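Local coordinates for tailspike protein (Acinetobacter phage vB_ApiP_P1, PDB 6E1R), which forms the trimeric tailspike of the phage and, as a hydrolase, probably binds and cleaves capsular polysaccharide of its Acinetobacter host, at the interface of chains A and B. Numbering follows the deposited sequence. Chains: chain A/B, Tailspike protein.

The interface of chains A and B. Residues chain A 168, 197, 219; chain B 165, 194.
A:His197 meets B:Thr194 and B:Tyr165 where two parallel beta-helix bodies of the tailspike trimer lie side by side, in a fragment that lacks the protein's N-terminal part. The fold places A:Lys168, A:His197 and A:Lys219 at loop positions with positive phi on successive turns of chain A, facing residues of the short strands 164-167 and 193-196 of chain B. In A:His197, CB carries the ring beside the backbone N (chi1 -69°), and the imidazole points towards chain B. Its CD2 passes B:Thr194 OG1 at 3.6 Å. At the tip, NE2 reaches the hydroxyl OG1 of B:Thr194 over 2.9 Å, a nearly straight hydrogen bond (159° at H) lying in the imidazole plane; which group donates is not settled by the coordinates. CE1 packs against the methyl CG2 of the same threonine at 4.0 Å. On one face of the imidazole stands the phenol ring of B:Tyr165, an edge-to-face pair with planes at 85°: its CE2 edge is turned towards the imidazole, 3.9 Å from CE1. A:Lys219 CB covers the other face, and both neighbours lie towards the rim of the ring. Farther along, that extended lysine runs past B:Thr194 in the opposite direction. A:Lys168, also extended, crosses the phenol at about a right angle, with CE 3.8 Å from B:Tyr165 CZ; the amine NZ sits over the phenol face at its hydroxyl end, 3.2 Å from B:Tyr165 CZ.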
# COMPACT_ATOMS: atom_id res chain seq x y z
N LYS A 168 -10.36 14.21 -17.91
CA LYS A 168 -10.93 13.46 -19.03
C LYS A 168 -10.68 14.17 -20.36
O LYS A 168 -11.60 14.55 -21.09
CB LYS A 168 -12.42 13.21 -18.78
CG LYS A 168 -12.67 12.51 -17.45
CD LYS A 168 -14.14 12.44 -17.08
CE LYS A 168 -14.32 11.72 -15.76
NZ LYS A 168 -15.73 11.76 -15.28
N HIS A 197 -8.30 10.45 -15.66
CA HIS A 197 -8.72 9.68 -16.83
C HIS A 197 -8.26 10.35 -18.13
O HIS A 197 -8.96 10.31 -19.15
CB HIS A 197 -10.23 9.46 -16.84
CG HIS A 197 -10.71 8.52 -15.78
ND1 HIS A 197 -10.72 8.86 -14.44
CD2 HIS A 197 -11.21 7.26 -15.86
CE1 HIS A 197 -11.20 7.84 -13.74
NE2 HIS A 197 -11.50 6.86 -14.58
N LYS A 219 -6.12 6.75 -13.26
CA LYS A 219 -6.48 5.88 -14.39
C LYS A 219 -6.22 6.57 -15.73
O LYS A 219 -7.09 6.65 -16.60
CB LYS A 219 -7.93 5.40 -14.28
CG LYS A 219 -8.18 4.15 -15.11
CD LYS A 219 -9.38 3.37 -14.62
CE LYS A 219 -9.45 2.02 -15.31
NZ LYS A 219 -10.42 1.10 -14.65
N TYR B 165 -17.33 4.32 -18.59
CA TYR B 165 -17.25 5.09 -17.36
C TYR B 165 -18.64 5.18 -16.76
O TYR B 165 -19.59 5.55 -17.45
CB TYR B 165 -16.68 6.50 -17.61
CG TYR B 165 -16.44 7.30 -16.35
CD1 TYR B 165 -17.45 8.05 -15.77
CD2 TYR B 165 -15.19 7.30 -15.74
CE1 TYR B 165 -17.23 8.78 -14.62
CE2 TYR B 165 -14.96 8.03 -14.58
CZ TYR B 165 -15.99 8.77 -14.03
OH TYR B 165 -15.76 9.50 -12.89
N THR B 194 -14.64 2.31 -15.10
CA THR B 194 -14.50 2.95 -13.80
C THR B 194 -15.87 3.08 -13.18
O THR B 194 -16.81 3.56 -13.83
CB THR B 194 -13.84 4.33 -13.93
OG1 THR B 194 -12.54 4.20 -14.50
CG2 THR B 194 -13.73 5.00 -12.56